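Local coordinates for protein Amy13K (Eubacterium rectale DSM 17629, PDB 6B15) that probably binds starch through two tandem family 26 starch-binding modules, consistent with a role in an amylase, at residues Asn118-Ala123 with Ala130-Glu135; Asp124-Gly129 with Thr156-Gln161. All blocks are in the same frame, centred on the assembly; numbering follows the deposited sequence.

Overall arrangement
Coming from the N terminus, the chain passes through the first starch-binding module and then enters the second, where both contacts lie. Strand 116-121 runs into 118-123, the chain swings out through 124-129, and 130-135 comes back beside the strand: interaction 1 closes this short loop. Interaction 2 takes the middle of the same loop, 124-129, and joins it to 156-161, at the end of strand 150-157. The segments alternate along the chain, so the two contacts cross. They also touch: A123 CB packs 3.5 Å from Q157 OE1, and V132 CG1 lies 3.5 Å from A127 O. Between them they tie one loop to two strands of a single mixed sheet.

Interaction 1. Residues Asn118-Ala123 with Ala130-Glu135; sequences NYMWGA and AGVGKE. With EDO (1,2-ethanediol), chain E.
In the second family 26 starch-binding module, strand 116-121 brings Y119 and M120 up against the loop that leads on to strand 139-143. No direct hydrogen bond spans the two segments; a water does the joining. It accepts from M120 N and donates to G131 O (2.8 Å) and to K134 O (2.7 Å). G131 O also accepts from K134 N (2.9 Å), in a turn that contains the cis peptide before G133. G131 sits so close to the strand that a CB there would clash with N118 O. Next along the strand, M120, bent at chi2 (-80°) and chi3 (-68°), lays CE alongside V132 CG2 at 3.5 Å, the two side chains pointing the same way. The Y119 ring, swung anti to the backbone N (chi1 180°), brings CE1 within 3.5 Å of K134 O, obliquely, while E135 C lies at the ring edge. Y119 OH receives a weak hydrogen bond from a 1,2-ethanediol, probably left from crystallisation, and the Y119 ring meets W136. Such an aromatic pair is consistent with the sugar-stacking platforms of starch-binding modules, and the diol suggests that a small hydroxylated molecule can lodge beside it.

Interaction 2. Residues Asp124-Gly129 with Thr156-Gln161; sequences DASATG and TQDVKQ
Backbone bonds hold one end of this contact: T128 and T156 form a single antiparallel, hydrogen-bonded pair, with T128 N to T156 O at 2.9 Å and T156 N to T128 O at 3.0 Å. Just before it, A127 CA adds a CA-H...O contact to T156 O. Side chains meeting backbone carry the other end. Q157, extended beyond CG, points OE1 almost straight at D124 N (2.7 Å, 170° at the hydrogen), while its NE2 reaches Q161 O at 2.8 Å. A leucine in its place would probably leave the D124 amide and Q161 O without these mates. The loop is shaped by a type I turn from D124 to A127, overlapped by an Asx turn in which D124 OD2 accepts from S126 N. S126 OG gives its proton to the same oxygen from the opposite face of the carboxylate, and accepts D158 N at 2.7 Å (172°); its chi1 of 67° tucks OG between backbone N and carbonyl carbon. In van der Waals contact, the V159 and D124 side chains cross at about a right angle, V159 CG2 lying 3.6 Å from D124 CG. A water bridges the two segments, donating to D124 OD1 and Q161 OE1.

Interaction 1. Residues Asn118-Ala123 with Ala130-Glu135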
ATOM      1  N   ASN A 118       1.794 -11.018  15.537  1.00 26.99           N
ATOM      2  CA  ASN A 118       2.237 -11.322  14.184  1.00 28.50           C
ATOM      3  C   ASN A 118       3.621 -11.961  14.209  1.00 27.98           C
ATOM      4  O   ASN A 118       4.573 -11.394  14.746  1.00 26.51           O
ATOM      5  CB  ASN A 118       2.255 -10.068  13.312  1.00 26.18           C
ATOM      6  CG  ASN A 118       2.596 -10.374  11.865  1.00 25.35           C
ATOM      7  OD1 ASN A 118       3.738 -10.225  11.437  1.00 28.42           O
ATOM      8  ND2 ASN A 118       1.601 -10.820  11.106  1.00 30.87           N
ATOM      9  N   TYR A 119       3.705 -13.154  13.634  1.00 28.43           N
ATOM     10  CA  TYR A 119       4.952 -13.896  13.518  1.00 30.67           C
ATOM     11  C   TYR A 119       5.422 -13.824  12.071  1.00 31.42           C
ATOM     12  O   TYR A 119       4.693 -14.221  11.167  1.00 26.27           O
ATOM     13  CB  TYR A 119       4.742 -15.344  13.965  1.00 33.88           C
ATOM     14  CG  TYR A 119       5.964 -16.227  13.882  1.00 28.02           C
ATOM     15  CD1 TYR A 119       6.945 -16.183  14.862  1.00 32.77           C
ATOM     16  CD2 TYR A 119       6.123 -17.125  12.837  1.00 29.66           C
ATOM     17  CE1 TYR A 119       8.059 -16.996  14.796  1.00 38.38           C
ATOM     18  CE2 TYR A 119       7.229 -17.944  12.761  1.00 34.63           C
ATOM     19  CZ  TYR A 119       8.195 -17.876  13.742  1.00 37.14           C
ATOM     20  OH  TYR A 119       9.300 -18.691  13.669  1.00 49.49           O
ATOM     21  N   MET A 120       6.631 -13.307  11.857  1.00 31.05           N
ATOM     22  CA  MET A 120       7.125 -13.006  10.514  1.00 27.19           C
ATOM     23  C   MET A 120       8.517 -13.579  10.275  1.00 31.75           C
ATOM     24  O   MET A 120       9.356 -13.582  11.171  1.00 26.25           O
ATOM     25  CB  MET A 120       7.143 -11.489  10.297  1.00 31.22           C
ATOM     26  CG  MET A 120       7.605 -11.041   8.912  1.00 27.98           C
ATOM     27  SD  MET A 120       9.399 -11.045   8.681  1.00 32.96           S
ATOM     28  CE  MET A 120       9.877  -9.716   9.770  1.00 23.21           C
ATOM     29  N   TRP A 121       8.756 -14.047   9.053  1.00 26.33           N
ATOM     30  CA  TRP A 121      10.078 -14.510   8.646  1.00 35.69           C
ATOM     31  C   TRP A 121      10.338 -14.157   7.186  1.00 33.77           C
ATOM     32  O   TRP A 121       9.407 -13.859   6.437  1.00 28.85           O
ATOM     33  CB  TRP A 121      10.210 -16.020   8.855  1.00 29.51           C
ATOM     34  CG  TRP A 121       9.321 -16.838   7.965  1.00 27.17           C
ATOM     35  CD1 TRP A 121       9.655 -17.402   6.768  1.00 27.74           C
ATOM     36  CD2 TRP A 121       7.951 -17.187   8.202  1.00 27.36           C
ATOM     37  NE1 TRP A 121       8.580 -18.079   6.246  1.00 28.19           N
ATOM     38  CE2 TRP A 121       7.522 -17.963   7.108  1.00 30.61           C
ATOM     39  CE3 TRP A 121       7.047 -16.918   9.235  1.00 30.78           C
ATOM     40  CZ2 TRP A 121       6.226 -18.471   7.014  1.00 34.28           C
ATOM     41  CZ3 TRP A 121       5.760 -17.424   9.140  1.00 37.31           C
ATOM     42  CH2 TRP A 121       5.365 -18.193   8.038  1.00 26.34           C
ATOM     43  N   GLY A 122      11.609 -14.176   6.791  1.00 27.72           N
ATOM     44  CA  GLY A 122      11.984 -14.014   5.398  1.00 26.53           C
ATOM     45  C   GLY A 122      12.294 -12.588   4.980  1.00 26.11           C
ATOM     46  O   GLY A 122      12.582 -12.329   3.810  1.00 25.84           O
ATOM     47  N   ALA A 123      12.248 -11.659   5.929  1.00 23.87           N
ATOM     48  CA  ALA A 123      12.450 -10.249   5.617  1.00 29.58           C
ATOM     49  C   ALA A 123      13.933  -9.881   5.595  1.00 35.91           C
ATOM     50  O   ALA A 123      14.784 -10.649   6.045  1.00 31.10           O
ATOM     51  CB  ALA A 123      11.707  -9.381   6.617  1.00 23.77           C
ATOM     52  N   ALA A 130       6.829  -5.124  14.417  1.00 28.90           N
ATOM     53  CA  ALA A 130       6.493  -5.861  15.630  1.00 32.90           C
ATOM     54  C   ALA A 130       7.152  -7.239  15.684  1.00 28.50           C
ATOM     55  O   ALA A 130       7.716  -7.624  16.708  1.00 32.10           O
ATOM     56  CB  ALA A 130       4.983  -6.003  15.751  1.00 28.87           C
ATOM     57  N   GLY A 131       7.089  -7.974  14.577  1.00 24.38           N
ATOM     58  CA  GLY A 131       7.552  -9.349  14.546  1.00 32.53           C
ATOM     59  C   GLY A 131       9.033  -9.541  14.263  1.00 31.89           C
ATOM     60  O   GLY A 131       9.522 -10.670  14.312  1.00 27.57           O
ATOM     61  N   VAL A 132       9.747  -8.461  13.959  1.00 29.70           N
ATOM     62  CA  VAL A 132      11.186  -8.547  13.702  1.00 33.94           C
ATOM     63  C   VAL A 132      11.958  -8.582  15.021  1.00 35.84           C
ATOM     64  O   VAL A 132      11.876  -7.617  15.778  1.00 55.18           O
ATOM     65  CB  VAL A 132      11.718  -7.350  12.886  1.00 32.65           C
ATOM     66  CG1 VAL A 132      13.097  -7.681  12.326  1.00 30.98           C
ATOM     67  CG2 VAL A 132      10.766  -6.978  11.764  1.00 40.73           C
ATOM     68  N   GLY A 133      12.691  -9.650  15.340  1.00 45.59           N
ATOM     69  CA  GLY A 133      12.660 -10.946  14.682  1.00 29.17           C
ATOM     70  C   GLY A 133      12.408 -11.916  15.820  1.00 51.24           C
ATOM     71  O   GLY A 133      13.308 -12.623  16.273  1.00 46.66           O
ATOM     72  N   LYS A 134      11.172 -11.908  16.306  1.00 34.33           N
ATOM     73  CA  LYS A 134      10.823 -12.580  17.550  1.00 38.16           C
ATOM     74  C   LYS A 134      10.346 -14.007  17.326  1.00 38.96           C
ATOM     75  O   LYS A 134       9.692 -14.310  16.328  1.00 30.13           O
ATOM     76  CB  LYS A 134       9.745 -11.778  18.280  1.00 40.92           C
ATOM     77  CG  LYS A 134      10.111 -10.313  18.465  1.00 38.14           C
ATOM     78  CD  LYS A 134       9.164  -9.589  19.414  1.00 45.99           C
ATOM     79  CE  LYS A 134       9.624  -9.678  20.864  1.00 54.58           C
ATOM     80  NZ  LYS A 134       9.089  -8.554  21.688  1.00 66.93           N
ATOM     81  N   GLU A 135      10.680 -14.882  18.268  1.00 36.08           N
ATOM     82  CA  GLU A 135      10.203 -16.254  18.233  1.00 44.91           C
ATOM     83  C   GLU A 135       8.702 -16.273  18.496  1.00 30.35           C
ATOM     84  O   GLU A 135       8.133 -15.276  18.947  1.00 23.39           O
ATOM     85  CB  GLU A 135      10.940 -17.112  19.264  1.00 44.09           C
ATOM     86  CG  GLU A 135      10.686 -16.702  20.706  1.00 51.43           C
ATOM     87  CD  GLU A 135      11.509 -17.506  21.697  1.00 62.90           C
ATOM     88  OE1 GLU A 135      12.051 -18.562  21.309  1.00 66.88           O
ATOM     89  OE2 GLU A 135      11.614 -17.078  22.867  1.00 60.83           O
TER
HETATM   90  C1  EDO E 401      11.611 -15.182  13.932  1.00 56.27           C
HETATM   91  O1  EDO E 401      12.494 -16.005  14.705  1.00 59.05           O
HETATM   92  C2  EDO E 401      11.859 -15.447  12.455  1.00 54.68           C
HETATM   93  O2  EDO E 401      11.389 -16.755  12.115  1.00 57.97           O
HETATM   94  O   HOH W   1       8.160 -13.102  14.492  1.00 27.38           O

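Interaction 2. Residues Asp124-Gly129 with Thr156-Gln161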
ATOM      1  N   ASP A 124      14.231  -8.700   5.061  1.00 25.36           N
ATOM      2  CA  ASP A 124      15.602  -8.207   4.994  1.00 30.36           C
ATOM      3  C   ASP A 124      16.106  -7.812   6.378  1.00 30.08           C
ATOM      4  O   ASP A 124      15.317  -7.514   7.274  1.00 29.46           O
ATOM      5  CB  ASP A 124      15.693  -7.013   4.041  1.00 29.49           C
ATOM      6  CG  ASP A 124      17.113  -6.512   3.870  1.00 36.44           C
ATOM      7  OD1 ASP A 124      17.854  -7.100   3.057  1.00 34.93           O
ATOM      8  OD2 ASP A 124      17.487  -5.532   4.549  1.00 35.66           O
ATOM      9  N   ALA A 125      17.424  -7.804   6.547  1.00 34.69           N
ATOM     10  CA  ALA A 125      18.028  -7.467   7.832  1.00 29.17           C
ATOM     11  C   ALA A 125      17.859  -5.987   8.180  1.00 32.43           C
ATOM     12  O   ALA A 125      18.227  -5.560   9.268  1.00 40.69           O
ATOM     13  CB  ALA A 125      19.502  -7.841   7.833  1.00 47.43           C
ATOM     14  N   SER A 126      17.309  -5.206   7.255  1.00 32.61           N
ATOM     15  CA  SER A 126      16.980  -3.809   7.534  1.00 32.98           C
ATOM     16  C   SER A 126      15.584  -3.683   8.141  1.00 33.85           C
ATOM     17  O   SER A 126      15.172  -2.596   8.548  1.00 32.05           O
ATOM     18  CB  SER A 126      17.061  -2.971   6.258  1.00 32.03           C
ATOM     19  OG  SER A 126      16.052  -3.353   5.339  1.00 32.10           O
ATOM     20  N   ALA A 127      14.864  -4.800   8.202  1.00 36.14           N
ATOM     21  CA  ALA A 127      13.460  -4.795   8.600  1.00 30.23           C
ATOM     22  C   ALA A 127      13.240  -4.259  10.012  1.00 31.32           C
ATOM     23  O   ALA A 127      13.997  -4.570  10.929  1.00 32.50           O
ATOM     24  CB  ALA A 127      12.881  -6.199   8.487  1.00 33.17           C
ATOM     25  N   THR A 128      12.201  -3.443  10.162  1.00 32.22           N
ATOM     26  CA  THR A 128      11.697  -3.040  11.470  1.00 29.52           C
ATOM     27  C   THR A 128      10.196  -3.307  11.514  1.00 35.90           C
ATOM     28  O   THR A 128       9.509  -3.176  10.502  1.00 30.35           O
ATOM     29  CB  THR A 128      11.961  -1.555  11.768  1.00 37.68           C
ATOM     30  OG1 THR A 128      11.274  -0.744  10.806  1.00 34.69           O
ATOM     31  CG2 THR A 128      13.454  -1.248  11.720  1.00 43.58           C
ATOM     32  N   GLY A 129       9.692  -3.679  12.684  1.00 35.11           N
ATOM     33  CA  GLY A 129       8.291  -4.022  12.838  1.00 31.36           C
ATOM     34  C   GLY A 129       8.088  -4.896  14.056  1.00 37.72           C
ATOM     35  O   GLY A 129       9.057  -5.361  14.657  1.00 33.02           O
ATOM     36  N   THR A 156       8.829  -2.247   7.760  1.00 30.58           N
ATOM     37  CA  THR A 156       9.597  -1.282   6.982  1.00 28.55           C
ATOM     38  C   THR A 156      10.972  -1.843   6.643  1.00 36.36           C
ATOM     39  O   THR A 156      11.727  -2.217   7.539  1.00 33.78           O
ATOM     40  CB  THR A 156       9.769   0.044   7.752  1.00 32.00           C
ATOM     41  OG1 THR A 156       8.482   0.573   8.094  1.00 30.02           O
ATOM     42  CG2 THR A 156      10.533   1.065   6.917  1.00 33.39           C
ATOM     43  N   GLN A 157      11.295  -1.887   5.352  1.00 29.43           N
ATOM     44  CA  GLN A 157      12.579  -2.412   4.888  1.00 32.36           C
ATOM     45  C   GLN A 157      13.287  -1.423   3.971  1.00 34.65           C
ATOM     46  O   GLN A 157      12.648  -0.594   3.322  1.00 29.68           O
ATOM     47  CB  GLN A 157      12.383  -3.734   4.149  1.00 28.70           C
ATOM     48  CG  GLN A 157      11.625  -4.787   4.932  1.00 25.81           C
ATOM     49  CD  GLN A 157      11.488  -6.077   4.156  1.00 30.01           C
ATOM     50  OE1 GLN A 157      12.359  -6.943   4.216  1.00 30.11           O
ATOM     51  NE2 GLN A 157      10.396  -6.207   3.411  1.00 29.03           N
ATOM     52  N   ASP A 158      14.612  -1.525   3.916  1.00 31.57           N
ATOM     53  CA  ASP A 158      15.417  -0.674   3.048  1.00 28.33           C
ATOM     54  C   ASP A 158      15.300  -1.098   1.587  1.00 26.76           C
ATOM     55  O   ASP A 158      15.550  -0.301   0.680  1.00 32.20           O
ATOM     56  CB  ASP A 158      16.885  -0.711   3.476  1.00 37.88           C
ATOM     57  CG  ASP A 158      17.143   0.057   4.757  1.00 34.45           C
ATOM     58  OD1 ASP A 158      16.169   0.404   5.457  1.00 42.16           O
ATOM     59  OD2 ASP A 158      18.326   0.306   5.066  1.00 43.32           O
ATOM     60  N   VAL A 159      14.930  -2.358   1.371  1.00 29.07           N
ATOM     61  CA  VAL A 159      14.812  -2.919   0.029  1.00 29.54           C
ATOM     62  C   VAL A 159      13.443  -3.554  -0.192  1.00 25.06           C
ATOM     63  O   VAL A 159      12.702  -3.799   0.760  1.00 34.22           O
ATOM     64  CB  VAL A 159      15.902  -3.978  -0.233  1.00 28.96           C
ATOM     65  CG1 VAL A 159      17.273  -3.325  -0.261  1.00 37.93           C
ATOM     66  CG2 VAL A 159      15.852  -5.079   0.824  1.00 33.92           C
ATOM     67  N   LYS A 160      13.119  -3.821  -1.455  1.00 31.11           N
ATOM     68  CA  LYS A 160      11.844  -4.428  -1.819  1.00 34.31           C
ATOM     69  C   LYS A 160      11.911  -5.947  -1.668  1.00 34.74           C
ATOM     70  O   LYS A 160      12.071  -6.674  -2.648  1.00 44.63           O
ATOM     71  CB  LYS A 160      11.461  -4.049  -3.252  1.00 34.91           C
ATOM     72  CG  LYS A 160      10.007  -4.336  -3.590  1.00 38.14           C
ATOM     73  CD  LYS A 160       9.577  -3.667  -4.886  1.00 48.76           C
ATOM     74  CE  LYS A 160       9.809  -4.562  -6.090  1.00 53.28           C
ATOM     75  NZ  LYS A 160       9.404  -3.887  -7.353  1.00 65.40           N
ATOM     76  N   GLN A 161      11.778  -6.413  -0.429  1.00 33.46           N
ATOM     77  CA  GLN A 161      11.970  -7.821  -0.099  1.00 34.95           C
ATOM     78  C   GLN A 161      10.663  -8.480   0.331  1.00 27.97           C
ATOM     79  O   GLN A 161      10.025  -8.044   1.288  1.00 31.19           O
ATOM     80  CB  GLN A 161      13.020  -7.951   1.010  1.00 30.11           C
ATOM     81  CG  GLN A 161      13.237  -9.365   1.534  1.00 29.58           C
ATOM     82  CD  GLN A 161      13.719 -10.319   0.461  1.00 43.59           C
ATOM     83  OE1 GLN A 161      14.755 -10.095  -0.164  1.00 43.72           O
ATOM     84  NE2 GLN A 161      12.966 -11.392   0.238  1.00 37.52           N
TER
HETATM   85  O   HOH W   2      17.046  -8.831   1.380  1.00 50.74           O
HETATM   86  O   HOH W   3      13.966  -0.194   7.258  1.00 34.62           O
HETATM   87  O   HOH W   4       7.565  -0.582  10.371  1.00 31.34           O